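Local coordinates for aminoglycoside phosphotransferase (Alicyclobacillus acidocaldarius subsp. acidocaldarius, PDB 4PDY), which is probably a transferase of the aminoglycoside phosphotransferase family, with a protein-kinase-like fold, and is seen here with histidine bound, at residues Phe82-Arg87 with Ala128-Gln133. Numbering follows the deposited sequence.
Sequences FTKFAR and AYTLAQ
F82-R87 is a loop between helix 64-79 and strand 88-89, and it meets A128-Q133 in helix 121-137. The CA atoms of K84 and T130 lie 6.3 Å apart. The backbone makes an inverse gamma turn about K84, with a weak F85 N to T83 O bond. K84 has the largest share of the contact. Its chain bends at chi2 (-70°), straightens, and bends again at chi4, so it runs across T130 to Q133. K84 CB presses on T130 CG2 at 3.4 Å, a tight carbon pair. K84 NZ donates to an in-plane lone pair of Q133 OE1 at 2.9 Å. A water accepts from K84 NZ and donates to T130 OG1, which also hydrogen-bonds V239 O. A second water accepts from T83 N and donates weakly to the same Q133 OE1. The F82 ring turns its edge to the helix, with CE1 3.7 Å from T130 O. K84 N sits over one ring face. An alanine at K84 would remove the bond to Q133 and the water link to T130, and would probably loosen the loop on the helix. K84 NZ, probably charged, meets the neutral oxygens of Q133 and a water, with no salt bridge across the contact. It links loop to helix, consistent with the N-lobe to C-lobe boundary of the kinase-like fold.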
loop_
_atom_site.group_PDB
_atom_site.type_symbol
_atom_site.label_atom_id
_atom_site.label_comp_id
_atom_site.label_asym_id
_atom_site.label_seq_id
_atom_site.Cartn_x
_atom_site.Cartn_y
_atom_site.Cartn_z
ATOM N N PHE A 82 4.602 -11.905 16.152
ATOM C CA PHE A 82 4.813 -11.451 14.783
ATOM C C PHE A 82 6.299 -11.556 14.398
ATOM O O PHE A 82 7.161 -11.070 15.117
ATOM C CB PHE A 82 4.382 -10.003 14.655
ATOM C CG PHE A 82 4.392 -9.468 13.250
ATOM C CD1 PHE A 82 3.607 -10.023 12.260
ATOM C CD2 PHE A 82 5.218 -8.392 12.909
ATOM C CE1 PHE A 82 3.596 -9.498 10.992
ATOM C CE2 PHE A 82 5.195 -7.863 11.637
ATOM C CZ PHE A 82 4.405 -8.428 10.673
ATOM N N THR A 83 6.546 -12.110 13.218
ATOM C CA THR A 83 7.911 -12.336 12.730
ATOM C C THR A 83 8.187 -11.645 11.403
ATOM O O THR A 83 9.338 -11.603 10.976
ATOM C CB THR A 83 8.180 -13.848 12.467
ATOM O OG1 THR A 83 7.390 -14.284 11.332
ATOM C CG2 THR A 83 7.843 -14.661 13.675
ATOM N N LYS A 84 7.176 -11.070 10.764
ATOM C CA LYS A 84 7.253 -10.752 9.339
ATOM C C LYS A 84 7.726 -9.338 9.067
ATOM O O LYS A 84 7.080 -8.579 8.336
ATOM C CB LYS A 84 5.905 -10.997 8.643
ATOM C CG LYS A 84 5.303 -12.376 8.901
ATOM C CD LYS A 84 6.100 -13.481 8.205
ATOM C CE LYS A 84 5.532 -14.851 8.492
ATOM N NZ LYS A 84 4.122 -15.072 8.056
ATOM N N PHE A 85 8.882 -9.004 9.637
ATOM C CA PHE A 85 9.446 -7.676 9.473
ATOM C C PHE A 85 10.968 -7.730 9.569
ATOM O O PHE A 85 11.526 -8.569 10.274
ATOM C CB PHE A 85 8.884 -6.667 10.482
ATOM C CG PHE A 85 9.273 -6.934 11.899
ATOM C CD1 PHE A 85 8.689 -7.966 12.633
ATOM C CD2 PHE A 85 10.187 -6.118 12.536
ATOM C CE1 PHE A 85 9.071 -8.213 13.928
ATOM C CE2 PHE A 85 10.543 -6.342 13.855
ATOM C CZ PHE A 85 9.987 -7.382 14.553
ATOM N N ALA A 86 11.593 -6.790 8.891
ATOM C CA ALA A 86 13.042 -6.634 8.967
ATOM C C ALA A 86 13.410 -6.034 10.315
ATOM O O ALA A 86 12.833 -5.067 10.779
ATOM C CB ALA A 86 13.552 -5.749 7.852
ATOM N N ARG A 87 14.394 -6.620 10.959
ATOM C CA ARG A 87 14.769 -6.267 12.302
ATOM C C ARG A 87 15.700 -5.073 12.375
ATOM O O ARG A 87 16.751 -5.042 11.706
ATOM C CB ARG A 87 15.397 -7.458 13.009
ATOM C CG ARG A 87 14.574 -8.722 12.951
ATOM C CD ARG A 87 13.135 -8.517 13.434
ATOM N NE ARG A 87 12.263 -9.599 12.919
ATOM C CZ ARG A 87 12.078 -10.772 13.504
ATOM N NH1 ARG A 87 11.351 -11.687 12.893
ATOM N NH2 ARG A 87 12.655 -11.070 14.667
ATOM N N ALA A 128 -1.021 -11.189 2.074
ATOM C CA ALA A 128 -2.245 -11.057 2.848
ATOM C C ALA A 128 -2.066 -11.642 4.249
ATOM O O ALA A 128 -2.456 -11.052 5.240
ATOM C CB ALA A 128 -3.381 -11.740 2.121
ATOM N N TYR A 129 -1.487 -12.832 4.342
ATOM C CA TYR A 129 -1.275 -13.475 5.623
ATOM C C TYR A 129 -0.468 -12.572 6.538
ATOM O O TYR A 129 -0.786 -12.362 7.717
ATOM C CB TYR A 129 -0.596 -14.839 5.396
ATOM C CG TYR A 129 -0.527 -15.760 6.585
ATOM C CD1 TYR A 129 -1.669 -16.089 7.305
ATOM C CD2 TYR A 129 0.672 -16.381 6.928
ATOM C CE1 TYR A 129 -1.598 -16.967 8.380
ATOM C CE2 TYR A 129 0.742 -17.250 7.989
ATOM C CZ TYR A 129 -0.388 -17.541 8.715
ATOM O OH TYR A 129 -0.323 -18.404 9.776
ATOM N N THR A 130 0.643 -12.077 6.003
ATOM C CA THR A 130 1.522 -11.219 6.769
ATOM C C THR A 130 0.810 -9.924 7.221
ATOM O O THR A 130 0.954 -9.511 8.382
ATOM C CB THR A 130 2.791 -10.921 5.944
ATOM O OG1 THR A 130 3.579 -12.119 5.897
ATOM C CG2 THR A 130 3.575 -9.770 6.510
ATOM N N LEU A 131 0.114 -9.276 6.291
ATOM C CA LEU A 131 -0.622 -8.060 6.649
ATOM C C LEU A 131 -1.657 -8.329 7.758
ATOM O O LEU A 131 -1.800 -7.535 8.690
ATOM C CB LEU A 131 -1.303 -7.483 5.414
ATOM C CG LEU A 131 -0.360 -6.847 4.377
ATOM C CD1 LEU A 131 -1.129 -6.650 3.075
ATOM C CD2 LEU A 131 0.251 -5.542 4.876
ATOM N N ALA A 132 -2.360 -9.443 7.643
ATOM C CA ALA A 132 -3.337 -9.828 8.652
ATOM C C ALA A 132 -2.680 -10.081 9.998
ATOM O O ALA A 132 -3.188 -9.712 11.051
ATOM C CB ALA A 132 -4.094 -11.039 8.182
ATOM N N GLN A 133 -1.525 -10.747 9.971
ATOM C CA GLN A 133 -0.783 -11.001 11.203
ATOM C C GLN A 133 -0.338 -9.702 11.860
ATOM O O GLN A 133 -0.374 -9.575 13.082
ATOM C CB GLN A 133 0.431 -11.907 10.942
ATOM C CG GLN A 133 0.071 -13.335 10.611
ATOM C CD GLN A 133 1.281 -14.193 10.351
ATOM O OE1 GLN A 133 2.271 -13.718 9.758
ATOM N NE2 GLN A 133 1.257 -15.432 10.846
HETATM O O HOH W 1 4.161 -13.656 12.123
HETATM O O HOH W 2 3.834 -14.727 5.077
#